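Local coordinates for protein yhhW (Escherichia coli, PDB 1TQ5) that shows quercetin 2,3-dioxygenase activity in vitro, opening the flavonol with O2 and releasing CO, and binds one divalent metal cation, at residues K60-L65 against Q116-P121; A95-R100 against I126-E131; N191-G196 against H216-S221. All coordinates share one frame; numbering follows the deposited sequence.

Interaction 1: K60-L65 against Q116-P121; sequences KDMEIL and QIWIMP
Ile64 and Trp118 face each other as a non-hydrogen-bonded antiparallel pair, and their side chains lie side by side, pointing the same way. CD1 of Ile64 sits over one face of the indole, 3.3 Å from the centroid of the five-membered ring of Trp118 and only 6° off its normal. This is a CH-pi contact. With CG1 of Ile64 beside its own backbone N (chi1 -50°), the chain bends again at chi2, and CD1 comes over the ring. Met62, a selenomethionine, reaches the six-membered ring at a slant: its CE is 3.8 Å from Trp118 CE3. Its SE also rests 3.7 Å from Ile119 O.

Two antiparallel strands of the N-terminal cupin domain, 63-70 and 112-119, carry these residues. Glu63 pairs with Ile119 and Leu65 with Ile117, each through two backbone hydrogen bonds. The Ile119 N to Glu63 O bond is 2.8 Å long and nearly straight. Past the strand ends, CD of Pro121 packs 3.5 Å from Met62 CA.

The indole also meets the ring of His59, a metal ligand, with the two planes at about 90°. An alanine in place of Trp118 would probably open a gap beside Ile64 CD1 and Met62 CE and take away the aromatic ring that meets His59. Further out, Glu63 leaves the strand on the opposite face from Trp118, and its carboxylate is held by Ser94, Arg129 and the N-H of His157. Gln116 NE2 bonds to Thr66 OG1.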
loop_
_atom_site.group_PDB
_atom_site.type_symbol
_atom_site.label_atom_id
_atom_site.label_comp_id
_atom_site.label_asym_id
_atom_site.label_seq_id
_atom_site.Cartn_x
_atom_site.Cartn_y
_atom_site.Cartn_z
ATOM N N LYS A 60 -7.536 13.799 -8.449
ATOM C CA LYS A 60 -8.500 14.564 -7.681
ATOM C C LYS A 60 -9.053 13.665 -6.582
ATOM O O LYS A 60 -9.224 12.467 -6.785
ATOM C CB LYS A 60 -9.629 15.026 -8.605
ATOM C CG LYS A 60 -10.497 16.143 -8.061
ATOM C CD LYS A 60 -11.637 16.442 -9.026
ATOM C CE LYS A 60 -12.343 17.741 -8.681
ATOM N NZ LYS A 60 -11.474 18.929 -8.927
ATOM N N ASP A 61 -9.315 14.251 -5.418
ATOM C CA ASP A 61 -9.864 13.533 -4.269
ATOM C C ASP A 61 -9.347 12.101 -4.124
ATOM O O ASP A 61 -10.025 11.153 -4.517
ATOM C CB ASP A 61 -11.394 13.498 -4.352
ATOM C CG ASP A 61 -11.996 14.848 -4.711
ATOM O OD1 ASP A 61 -11.619 15.863 -4.086
ATOM O OD2 ASP A 61 -12.853 14.888 -5.619
HETATM N N MSE A 62 -8.159 11.943 -3.548
HETATM C CA MSE A 62 -7.582 10.615 -3.355
HETATM C C MSE A 62 -6.239 10.714 -2.641
HETATM O O MSE A 62 -5.441 11.611 -2.924
HETATM C CB MSE A 62 -7.397 9.917 -4.713
HETATM C CG MSE A 62 -7.090 8.420 -4.649
HETATM SE SE MSE A 62 -8.477 7.349 -4.156
HETATM C CE MSE A 62 -9.382 7.242 -5.685
ATOM N N GLU A 63 -6.007 9.806 -1.699
ATOM C CA GLU A 63 -4.751 9.765 -0.956
ATOM C C GLU A 63 -3.880 8.741 -1.669
ATOM O O GLU A 63 -4.231 7.561 -1.731
ATOM C CB GLU A 63 -4.988 9.320 0.493
ATOM C CG GLU A 63 -5.940 10.217 1.285
ATOM C CD GLU A 63 -5.355 11.591 1.585
ATOM O OE1 GLU A 63 -4.544 11.708 2.527
ATOM O OE2 GLU A 63 -5.701 12.555 0.869
ATOM N N ILE A 64 -2.758 9.191 -2.220
ATOM C CA ILE A 64 -1.853 8.302 -2.940
ATOM C C ILE A 64 -0.590 8.023 -2.141
ATOM O O ILE A 64 0.223 8.917 -1.907
ATOM C CB ILE A 64 -1.439 8.901 -4.298
ATOM C CG1 ILE A 64 -2.675 9.360 -5.071
ATOM C CG2 ILE A 64 -0.674 7.859 -5.104
ATOM C CD1 ILE A 64 -3.655 8.256 -5.383
ATOM N N LEU A 65 -0.428 6.769 -1.733
ATOM C CA LEU A 65 0.731 6.365 -0.953
ATOM C C LEU A 65 1.682 5.491 -1.763
ATOM O O LEU A 65 1.249 4.584 -2.469
ATOM C CB LEU A 65 0.278 5.591 0.280
ATOM C CG LEU A 65 1.382 4.871 1.054
ATOM C CD1 LEU A 65 2.186 5.876 1.862
ATOM C CD2 LEU A 65 0.756 3.832 1.962
ATOM N N GLN A 116 2.064 1.042 -5.234
ATOM C CA GLN A 116 1.335 2.299 -5.393
ATOM C C GLN A 116 -0.039 2.049 -4.787
ATOM O O GLN A 116 -0.847 1.317 -5.351
ATOM C CB GLN A 116 1.203 2.674 -6.870
ATOM C CG GLN A 116 2.402 3.418 -7.424
ATOM C CD GLN A 116 2.560 4.802 -6.820
ATOM O OE1 GLN A 116 1.732 5.689 -7.034
ATOM N NE2 GLN A 116 3.626 4.991 -6.060
ATOM N N ILE A 117 -0.286 2.661 -3.635
ATOM C CA ILE A 117 -1.536 2.489 -2.898
ATOM C C ILE A 117 -2.463 3.707 -2.964
ATOM O O ILE A 117 -2.022 4.833 -2.752
ATOM C CB ILE A 117 -1.230 2.208 -1.411
ATOM C CG1 ILE A 117 -0.184 1.090 -1.293
ATOM C CG2 ILE A 117 -2.508 1.858 -0.669
ATOM C CD1 ILE A 117 -0.594 -0.211 -1.934
ATOM N N TRP A 118 -3.746 3.479 -3.242
ATOM C CA TRP A 118 -4.726 4.567 -3.300
ATOM C C TRP A 118 -5.765 4.386 -2.205
ATOM O O TRP A 118 -6.375 3.322 -2.080
ATOM C CB TRP A 118 -5.452 4.602 -4.647
ATOM C CG TRP A 118 -4.619 5.035 -5.823
ATOM C CD1 TRP A 118 -3.260 4.944 -5.954
ATOM C CD2 TRP A 118 -5.109 5.527 -7.075
ATOM N NE1 TRP A 118 -2.877 5.343 -7.211
ATOM C CE2 TRP A 118 -3.992 5.705 -7.920
ATOM C CE3 TRP A 118 -6.386 5.828 -7.566
ATOM C CZ2 TRP A 118 -4.113 6.172 -9.235
ATOM C CZ3 TRP A 118 -6.507 6.291 -8.873
ATOM C CH2 TRP A 118 -5.374 6.458 -9.691
ATOM N N ILE A 119 -5.965 5.434 -1.415
ATOM C CA ILE A 119 -6.933 5.395 -0.332
ATOM C C ILE A 119 -7.950 6.517 -0.496
ATOM O O ILE A 119 -7.587 7.687 -0.597
ATOM C CB ILE A 119 -6.224 5.525 1.025
ATOM C CG1 ILE A 119 -5.349 4.289 1.253
ATOM C CG2 ILE A 119 -7.251 5.676 2.158
ATOM C CD1 ILE A 119 -4.438 4.399 2.447
HETATM N N MSE A 120 -9.227 6.157 -0.544
HETATM C CA MSE A 120 -10.273 7.161 -0.690
HETATM C C MSE A 120 -10.337 8.039 0.551
HETATM O O MSE A 120 -10.444 7.541 1.664
HETATM C CB MSE A 120 -11.638 6.505 -0.898
HETATM C CG MSE A 120 -12.777 7.508 -0.863
HETATM SE SE MSE A 120 -14.404 6.777 -1.044
HETATM C CE MSE A 120 -14.748 7.171 -2.772
ATOM N N PRO A 121 -10.267 9.364 0.373
ATOM C CA PRO A 121 -10.331 10.244 1.540
ATOM C C PRO A 121 -11.777 10.342 2.018
ATOM O O PRO A 121 -12.696 10.436 1.204
ATOM C CB PRO A 121 -9.800 11.564 0.994
ATOM C CG PRO A 121 -10.318 11.562 -0.418
ATOM C CD PRO A 121 -10.057 10.136 -0.866
#

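Interaction 2: A95-R100 against I126-E131; sequences AGTGIR and ITPRYE
Gly96 and Thr97 meet Ile126 and Pro128 where a type II' beta turn, Ala95 to Gly98, packs against the chain that leads into strand 129-133. The turn links strands 90-94 and 99-104 of the N-terminal cupin domain. Its closing hydrogen bond runs from Gly98 N to Ala95 O, 2.9 Å.

Across the contact there is one hydrogen bond. Thr97 N donates to Ile126 O at 2.9 Å, but the N-H angle of 125° makes it weak.

Packing does most of the rest. Gly96 CA lies 3.3 Å from Ile126 O, and a CB here would run into that oxygen and into Pro128 N. The positive phi of Gly96 also favours glycine. CG1 of Ile126, placed between its own backbone N and carbonyl carbon (chi1 74°), thereby touches Gly96 CA at 3.5 Å. The Pro128 ring sits over the turn: its CG is 3.5 Å from Gly98 O and also near Ala95 O. Thr97 crosses the proline at about a right angle. Its OG1 approaches CD of Pro128, while its methyl CG2 lies against Ile126 O. Ile99 CG1 adds a looser apolar contact with CB of Pro128.

Charge enters beyond the turn, within 126-131. The guanidinium of Arg129 bonds to Ser94 OG and Lys155 O. Its NH1 forms a salt bridge with Glu131 OE2 at 2.9 Å, with that oxygen in the guanidinium plane but the nitrogen 48° above the carboxylate plane.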
loop_
_atom_site.group_PDB
_atom_site.type_symbol
_atom_site.label_atom_id
_atom_site.label_comp_id
_atom_site.label_asym_id
_atom_site.label_seq_id
_atom_site.Cartn_x
_atom_site.Cartn_y
_atom_site.Cartn_z
ATOM N N ALA A 95 -4.460 14.300 -3.330
ATOM C CA ALA A 95 -4.827 15.012 -4.550
ATOM C C ALA A 95 -5.730 16.198 -4.212
ATOM O O ALA A 95 -5.708 17.224 -4.892
ATOM C CB ALA A 95 -5.533 14.072 -5.523
ATOM N N GLY A 96 -6.517 16.049 -3.153
ATOM C CA GLY A 96 -7.409 17.116 -2.738
ATOM C C GLY A 96 -8.261 17.666 -3.866
ATOM O O GLY A 96 -8.870 16.910 -4.622
ATOM N N THR A 97 -8.295 18.990 -3.983
ATOM C CA THR A 97 -9.089 19.651 -5.013
ATOM C C THR A 97 -8.579 19.398 -6.431
ATOM O O THR A 97 -9.321 19.546 -7.401
ATOM C CB THR A 97 -9.150 21.175 -4.765
ATOM O OG1 THR A 97 -7.824 21.686 -4.575
ATOM C CG2 THR A 97 -9.987 21.477 -3.529
ATOM N N GLY A 98 -7.312 19.017 -6.548
ATOM C CA GLY A 98 -6.740 18.754 -7.857
ATOM C C GLY A 98 -5.230 18.866 -7.830
ATOM O O GLY A 98 -4.682 19.680 -7.085
ATOM N N ILE A 99 -4.550 18.061 -8.641
ATOM C CA ILE A 99 -3.093 18.096 -8.666
ATOM C C ILE A 99 -2.542 17.215 -9.789
ATOM O O ILE A 99 -3.200 16.280 -10.242
ATOM C CB ILE A 99 -2.529 17.622 -7.289
ATOM C CG1 ILE A 99 -1.321 18.470 -6.880
ATOM C CG2 ILE A 99 -2.185 16.135 -7.337
ATOM C CD1 ILE A 99 -0.108 18.316 -7.753
ATOM N N ARG A 100 -1.339 17.536 -10.249
ATOM C CA ARG A 100 -0.681 16.769 -11.296
ATOM C C ARG A 100 0.681 16.327 -10.777
ATOM O O ARG A 100 1.341 17.063 -10.043
ATOM C CB ARG A 100 -0.499 17.621 -12.554
ATOM C CG ARG A 100 -1.745 17.733 -13.418
ATOM C CD ARG A 100 -1.569 18.760 -14.528
ATOM N NE ARG A 100 -1.504 20.123 -14.006
ATOM C CZ ARG A 100 -2.487 20.717 -13.333
ATOM N NH1 ARG A 100 -3.623 20.071 -13.098
ATOM N NH2 ARG A 100 -2.333 21.956 -12.889
ATOM N N ILE A 126 -10.291 18.525 -0.201
ATOM C CA ILE A 126 -9.331 19.043 0.767
ATOM C C ILE A 126 -8.227 19.784 0.026
ATOM O O ILE A 126 -8.240 19.872 -1.200
ATOM C CB ILE A 126 -8.670 17.921 1.585
ATOM C CG1 ILE A 126 -7.654 17.176 0.715
ATOM C CG2 ILE A 126 -9.727 16.961 2.101
ATOM C CD1 ILE A 126 -6.417 16.726 1.468
ATOM N N THR A 127 -7.261 20.300 0.776
ATOM C CA THR A 127 -6.150 21.032 0.190
ATOM C C THR A 127 -4.964 20.115 -0.121
ATOM O O THR A 127 -4.514 19.350 0.732
ATOM C CB THR A 127 -5.691 22.162 1.131
ATOM O OG1 THR A 127 -4.489 22.754 0.622
ATOM C CG2 THR A 127 -5.447 21.619 2.528
ATOM N N PRO A 128 -4.444 20.186 -1.355
ATOM C CA PRO A 128 -3.310 19.375 -1.809
ATOM C C PRO A 128 -2.118 19.432 -0.860
ATOM O O PRO A 128 -1.720 20.507 -0.418
ATOM C CB PRO A 128 -2.986 19.978 -3.170
ATOM C CG PRO A 128 -4.332 20.417 -3.664
ATOM C CD PRO A 128 -4.920 21.069 -2.437
ATOM N N ARG A 129 -1.546 18.271 -0.556
ATOM C CA ARG A 129 -0.398 18.205 0.340
ATOM C C ARG A 129 0.517 17.045 -0.022
ATOM O O ARG A 129 0.073 16.033 -0.566
ATOM C CB ARG A 129 -0.864 18.048 1.784
ATOM C CG ARG A 129 -1.683 16.799 2.013
ATOM C CD ARG A 129 -1.009 15.851 2.987
ATOM N NE ARG A 129 -1.699 14.566 3.014
ATOM C CZ ARG A 129 -1.459 13.598 3.890
ATOM N NH1 ARG A 129 -0.538 13.759 4.833
ATOM N NH2 ARG A 129 -2.149 12.467 3.820
ATOM N N TYR A 130 1.801 17.204 0.278
ATOM C CA TYR A 130 2.778 16.168 -0.004
ATOM C C TYR A 130 3.719 15.978 1.168
ATOM O O TYR A 130 4.388 16.919 1.601
ATOM C CB TYR A 130 3.608 16.506 -1.239
ATOM C CG TYR A 130 4.701 15.491 -1.481
ATOM C CD1 TYR A 130 4.393 14.204 -1.918
ATOM C CD2 TYR A 130 6.036 15.793 -1.202
ATOM C CE1 TYR A 130 5.380 13.238 -2.069
ATOM C CE2 TYR A 130 7.034 14.834 -1.347
ATOM C CZ TYR A 130 6.695 13.556 -1.780
ATOM O OH TYR A 130 7.666 12.591 -1.908
ATOM N N GLU A 131 3.777 14.753 1.674
ATOM C CA GLU A 131 4.650 14.447 2.789
ATOM C C GLU A 131 5.472 13.195 2.534
ATOM O O GLU A 131 5.062 12.288 1.802
ATOM C CB GLU A 131 3.836 14.285 4.075
ATOM C CG GLU A 131 3.199 15.574 4.552
ATOM C CD GLU A 131 2.606 15.444 5.937
ATOM O OE1 GLU A 131 3.378 15.225 6.895
ATOM O OE2 GLU A 131 1.370 15.554 6.063
#

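Interaction 3: N191-G196 against H216-S221; sequences NVTING and HADSDS
An antiparallel strand pair of the C-terminal cupin domain ends here, where strand 191-194 lies beside strand 213-217 and the loop that follows it. Thr193 and His216 form the hydrogen-bonded pair: Thr193 N donates to His216 O at 2.8 Å, and His216 N returns a bond to Thr193 O. Val192 and Ala217 form the next, non-hydrogen-bonded pair. Asn191 O then takes the N-H of Asp218 at 2.8 Å and, weakly, that of Ser219.

The pair belongs to a four-stranded antiparallel sheet, with strand 197-200 beyond 191-194 and strand 172-175 beyond 213-217. The Asp218 side chain crosses that of Thr193 at about a right angle. Thr193 OG1 is anti to the carbonyl carbon (chi1 -72°), which puts it by the Asp218 carboxylate. A water bridges them, 2.8 Å from Thr193 OG1 and 2.9 Å from Asp218 OD1, to which it donates. His216 ND1 bonds weakly to the same OD1.

Asn191 ND2 donates to Ser219 OG at 3.1 Å, with the oxygen close to the amide plane. Ser219 OG and Ser221 OG each weakly accept the N-H of Asn191. Ser221 OG gives its proton to Ser219 O, 2.7 Å away and from above the carbonyl plane. CG1 of Val192 packs 3.5 Å from Ser221 CB.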
loop_
_atom_site.group_PDB
_atom_site.type_symbol
_atom_site.label_atom_id
_atom_site.label_comp_id
_atom_site.label_asym_id
_atom_site.label_seq_id
_atom_site.Cartn_x
_atom_site.Cartn_y
_atom_site.Cartn_z
ATOM N N ASN A 191 6.751 -15.664 4.376
ATOM C CA ASN A 191 5.670 -16.638 4.439
ATOM C C ASN A 191 5.027 -16.531 5.807
ATOM O O ASN A 191 5.694 -16.726 6.826
ATOM C CB ASN A 191 6.220 -18.055 4.246
ATOM C CG ASN A 191 6.864 -18.254 2.887
ATOM O OD1 ASN A 191 6.178 -18.467 1.885
ATOM N ND2 ASN A 191 8.188 -18.176 2.844
ATOM N N VAL A 192 3.737 -16.216 5.835
ATOM C CA VAL A 192 3.039 -16.095 7.102
ATOM C C VAL A 192 1.741 -16.891 7.108
ATOM O O VAL A 192 1.274 -17.367 6.069
ATOM C CB VAL A 192 2.717 -14.614 7.435
ATOM C CG1 VAL A 192 3.982 -13.771 7.326
ATOM C CG2 VAL A 192 1.631 -14.079 6.500
ATOM N N THR A 193 1.185 -17.055 8.301
ATOM C CA THR A 193 -0.079 -17.755 8.490
ATOM C C THR A 193 -0.919 -16.761 9.273
ATOM O O THR A 193 -0.500 -16.286 10.322
ATOM C CB THR A 193 0.098 -19.063 9.313
ATOM O OG1 THR A 193 0.763 -20.046 8.513
ATOM C CG2 THR A 193 -1.241 -19.615 9.745
ATOM N N ILE A 194 -2.095 -16.437 8.752
ATOM C CA ILE A 194 -2.977 -15.472 9.394
ATOM C C ILE A 194 -4.379 -16.048 9.595
ATOM O O ILE A 194 -5.093 -16.340 8.629
ATOM C CB ILE A 194 -3.037 -14.179 8.539
ATOM C CG1 ILE A 194 -1.634 -13.561 8.467
ATOM C CG2 ILE A 194 -4.042 -13.200 9.106
ATOM C CD1 ILE A 194 -1.494 -12.424 7.478
ATOM N N ASN A 195 -4.771 -16.213 10.855
ATOM C CA ASN A 195 -6.085 -16.765 11.175
ATOM C C ASN A 195 -6.303 -18.069 10.405
ATOM O O ASN A 195 -7.350 -18.274 9.783
ATOM C CB ASN A 195 -7.186 -15.752 10.831
ATOM C CG ASN A 195 -7.241 -14.590 11.812
ATOM O OD1 ASN A 195 -6.227 -13.956 12.103
ATOM N ND2 ASN A 195 -8.433 -14.304 12.323
ATOM N N GLY A 196 -5.289 -18.928 10.430
ATOM C CA GLY A 196 -5.372 -20.220 9.767
ATOM C C GLY A 196 -5.198 -20.253 8.261
ATOM O O GLY A 196 -5.436 -21.288 7.641
ATOM N N HIS A 216 1.423 -15.516 12.397
ATOM C CA HIS A 216 2.568 -16.360 12.710
ATOM C C HIS A 216 3.491 -16.343 11.496
ATOM O O HIS A 216 3.046 -16.570 10.370
ATOM C CB HIS A 216 2.117 -17.795 13.015
ATOM C CG HIS A 216 3.249 -18.742 13.253
ATOM N ND1 HIS A 216 3.973 -19.309 12.224
ATOM C CD2 HIS A 216 3.816 -19.184 14.402
ATOM C CE1 HIS A 216 4.936 -20.060 12.729
ATOM N NE2 HIS A 216 4.862 -20.000 14.049
ATOM N N ALA A 217 4.772 -16.064 11.717
ATOM C CA ALA A 217 5.732 -16.015 10.616
ATOM C C ALA A 217 6.452 -17.349 10.429
ATOM O O ALA A 217 7.161 -17.813 11.322
ATOM C CB ALA A 217 6.744 -14.903 10.857
ATOM N N ASP A 218 6.272 -17.956 9.258
ATOM C CA ASP A 218 6.897 -19.237 8.954
ATOM C C ASP A 218 8.351 -19.023 8.528
ATOM O O ASP A 218 9.153 -19.959 8.495
ATOM C CB ASP A 218 6.107 -19.953 7.854
ATOM C CG ASP A 218 4.617 -20.034 8.167
ATOM O OD1 ASP A 218 4.256 -20.537 9.254
ATOM O OD2 ASP A 218 3.805 -19.593 7.324
ATOM N N SER A 219 8.668 -17.776 8.195
ATOM C CA SER A 219 10.010 -17.364 7.804
ATOM C C SER A 219 10.049 -15.863 8.069
ATOM O O SER A 219 9.003 -15.261 8.303
ATOM C CB SER A 219 10.265 -17.656 6.320
ATOM O OG SER A 219 9.320 -17.009 5.485
ATOM N N ASP A 220 11.233 -15.257 8.068
ATOM C CA ASP A 220 11.316 -13.818 8.300
ATOM C C ASP A 220 10.382 -13.182 7.283
ATOM O O ASP A 220 10.466 -13.476 6.093
ATOM C CB ASP A 220 12.739 -13.298 8.083
ATOM C CG ASP A 220 13.753 -13.982 8.977
ATOM O OD1 ASP A 220 13.503 -14.075 10.198
ATOM O OD2 ASP A 220 14.805 -14.418 8.457
ATOM N N SER A 221 9.494 -12.313 7.741
ATOM C CA SER A 221 8.549 -11.696 6.828
ATOM C C SER A 221 8.281 -10.238 7.142
ATOM O O SER A 221 8.784 -9.687 8.123
ATOM C CB SER A 221 7.219 -12.454 6.883
ATOM O OG SER A 221 7.409 -13.847 6.709
HETATM O O HOH W 1 1.999 -22.227 9.769
#

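Interactions 1 and 2 adjoin in the N-terminal cupin domain and reach the same seven-stranded sheet. Lys60 NZ and Asp61 N of interaction 1 probably hydrogen-bond to Thr97 O and Gly96 O of interaction 2. Interaction 1 is mostly buried and joins neighbouring strands beside the metal site. Interaction 2 is partly buried at a turn, where proline and glycine packing and one weak bond stand in for strand pairing. Interaction 3 lies across the chain's centre in the C-terminal cupin domain, about 28 Å from interaction 1 between centres. It is also an antiparallel strand pair, but partly buried, near the ends of two inner strands. There hydroxyls, carboxylate and water replace the indole and aliphatic contacts of interaction 1.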